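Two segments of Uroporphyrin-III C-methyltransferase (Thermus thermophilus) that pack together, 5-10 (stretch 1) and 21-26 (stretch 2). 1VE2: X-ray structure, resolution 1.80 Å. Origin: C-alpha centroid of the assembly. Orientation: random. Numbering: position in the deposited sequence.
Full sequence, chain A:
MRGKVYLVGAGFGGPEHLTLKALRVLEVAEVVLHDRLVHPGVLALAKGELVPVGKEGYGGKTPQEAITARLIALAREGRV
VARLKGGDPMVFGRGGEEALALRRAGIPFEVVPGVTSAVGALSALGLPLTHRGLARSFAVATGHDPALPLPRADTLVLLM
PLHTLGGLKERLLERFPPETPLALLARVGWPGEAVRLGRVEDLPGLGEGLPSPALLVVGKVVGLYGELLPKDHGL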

# COMPACT_ATOMS: atom_id res chain seq x y z
N VAL A 5 1.63 7.35 -21.84
CA VAL A 5 0.63 7.52 -20.80
C VAL A 5 1.18 7.04 -19.47
O VAL A 5 1.81 5.98 -19.39
CB VAL A 5 -0.65 6.71 -21.13
CG1 VAL A 5 -1.65 6.84 -19.98
CG2 VAL A 5 -1.27 7.22 -22.44
N TYR A 6 0.97 7.84 -18.43
CA TYR A 6 1.40 7.47 -17.09
C TYR A 6 0.15 7.26 -16.26
O TYR A 6 -0.74 8.11 -16.27
CB TYR A 6 2.22 8.59 -16.45
CG TYR A 6 3.61 8.77 -17.00
CD1 TYR A 6 4.68 8.04 -16.49
CD2 TYR A 6 3.86 9.68 -18.03
CE1 TYR A 6 5.97 8.22 -16.99
CE2 TYR A 6 5.14 9.86 -18.54
CZ TYR A 6 6.19 9.12 -18.01
OH TYR A 6 7.47 9.30 -18.50
N LEU A 7 0.05 6.12 -15.59
CA LEU A 7 -1.11 5.89 -14.70
C LEU A 7 -0.49 6.25 -13.35
O LEU A 7 0.36 5.52 -12.83
CB LEU A 7 -1.56 4.42 -14.74
CG LEU A 7 -1.96 3.89 -16.13
CD1 LEU A 7 -2.59 2.51 -15.97
CD2 LEU A 7 -2.95 4.84 -16.82
N VAL A 8 -0.93 7.38 -12.81
CA VAL A 8 -0.37 7.94 -11.58
C VAL A 8 -1.22 7.89 -10.32
O VAL A 8 -2.39 8.26 -10.34
CB VAL A 8 0.02 9.42 -11.81
CG1 VAL A 8 0.74 10.00 -10.57
CG2 VAL A 8 0.88 9.53 -13.06
N GLY A 9 -0.60 7.46 -9.23
CA GLY A 9 -1.28 7.41 -7.95
C GLY A 9 -1.10 8.74 -7.24
O GLY A 9 0.01 9.25 -7.14
N ALA A 10 -2.20 9.31 -6.75
CA ALA A 10 -2.14 10.59 -6.05
C ALA A 10 -2.00 10.43 -4.54
O ALA A 10 -1.89 11.41 -3.81
CB ALA A 10 -3.40 11.42 -6.36
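Stretch 2 21-26: KALRVL

Stretch 2 is a helical segment, residues 21-26, lying across the β-strand that enters stretch 1 from earlier in the chain and includes Val5 to Gly9. The helix begins before Lys21 and continues past Leu26; within it, Val25 N donates to Lys21 O at 2.9 Å and Leu26 N to Ala22 O at 3.0 Å, the i to i+4 pattern of an α-helix. The two axes approach to 8.8 Å with a signed crossing angle of -127°, so the helix runs obliquely against the direction of the strand. The register follows this reversal: Val8 CA lies 6.3 Å from Ala22 CA, whereas Tyr6 CA lies 7.5 Å from Val25 CA. The closer approach falls where the helix presents the small side chain of alanine.

Alternation along the strand turns the CA-to-CB bonds of Tyr6 and Val8 toward the helix and that of Leu7 away. The helix answers with Ala22 and Val25, three residues apart and so on the same side, while the CA-to-CB bond of Leu23 points away. Val8, with chi1 in the t rotamer, bridges the two: its CG1 lies 3.9 Å from Ala22 CB and its CG2 3.7 Å from Val25 CG1. Val25, also t, in turn spans Val8 and Tyr6. Its CG1 lies 3.8 Å from Tyr6 CB, and its CG2 sits 4.0 Å from the centroid of the Tyr6 ring, 20° off the ring normal, a CH-π contact over one face. Ala22 CB also comes within 4.1 Å of Gly9 O. The CA-to-CB bond of Arg24 points sideways, but the end of the side chain comes nearer the strand, with NH2 4.1 Å from Tyr6 OH; this is proximity without a hydrogen bond. No hydrogen bond joins the stretches, and the 272 Å² they bury together reflects mainly apolar packing.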

# COMPACT_ATOMS: atom_id res chain seq x y z
N LYS A 21 8.50 10.49 -8.13
CA LYS A 21 8.22 10.24 -9.55
C LYS A 21 6.87 10.85 -9.91
O LYS A 21 6.72 11.47 -10.96
CB LYS A 21 8.19 8.73 -9.83
CG LYS A 21 8.05 8.41 -11.32
CD LYS A 21 8.29 6.94 -11.60
CE LYS A 21 8.14 6.64 -13.08
NZ LYS A 21 8.40 5.20 -13.40
N ALA A 22 5.89 10.65 -9.04
CA ALA A 22 4.56 11.20 -9.29
C ALA A 22 4.67 12.72 -9.48
O ALA A 22 4.04 13.29 -10.38
CB ALA A 22 3.63 10.86 -8.14
N LEU A 23 5.47 13.36 -8.65
CA LEU A 23 5.67 14.81 -8.75
C LEU A 23 6.23 15.17 -10.12
O LEU A 23 5.74 16.09 -10.77
CB LEU A 23 6.64 15.30 -7.67
CG LEU A 23 6.19 15.24 -6.21
CD1 LEU A 23 7.37 15.59 -5.31
CD2 LEU A 23 5.05 16.22 -5.99
N ARG A 24 7.26 14.46 -10.56
CA ARG A 24 7.86 14.76 -11.85
C ARG A 24 6.85 14.61 -12.97
O ARG A 24 6.75 15.48 -13.84
CB ARG A 24 9.06 13.86 -12.14
CG ARG A 24 9.69 14.13 -13.52
CD ARG A 24 10.90 13.25 -13.81
NE ARG A 24 10.55 11.84 -14.00
CZ ARG A 24 9.88 11.36 -15.05
NH1 ARG A 24 9.48 12.18 -16.01
NH2 ARG A 24 9.62 10.07 -15.14
N VAL A 25 6.10 13.51 -12.95
CA VAL A 25 5.10 13.27 -13.99
C VAL A 25 4.06 14.39 -14.05
O VAL A 25 3.69 14.82 -15.13
CB VAL A 25 4.38 11.92 -13.78
CG1 VAL A 25 3.20 11.80 -14.76
CG2 VAL A 25 5.36 10.78 -13.98
N LEU A 26 3.59 14.85 -12.89
CA LEU A 26 2.59 15.91 -12.87
C LEU A 26 3.14 17.24 -13.39
O LEU A 26 2.37 18.14 -13.74
CB LEU A 26 2.03 16.10 -11.45
CG LEU A 26 1.20 14.91 -10.94
CD1 LEU A 26 0.62 15.22 -9.57
CD2 LEU A 26 0.09 14.62 -11.94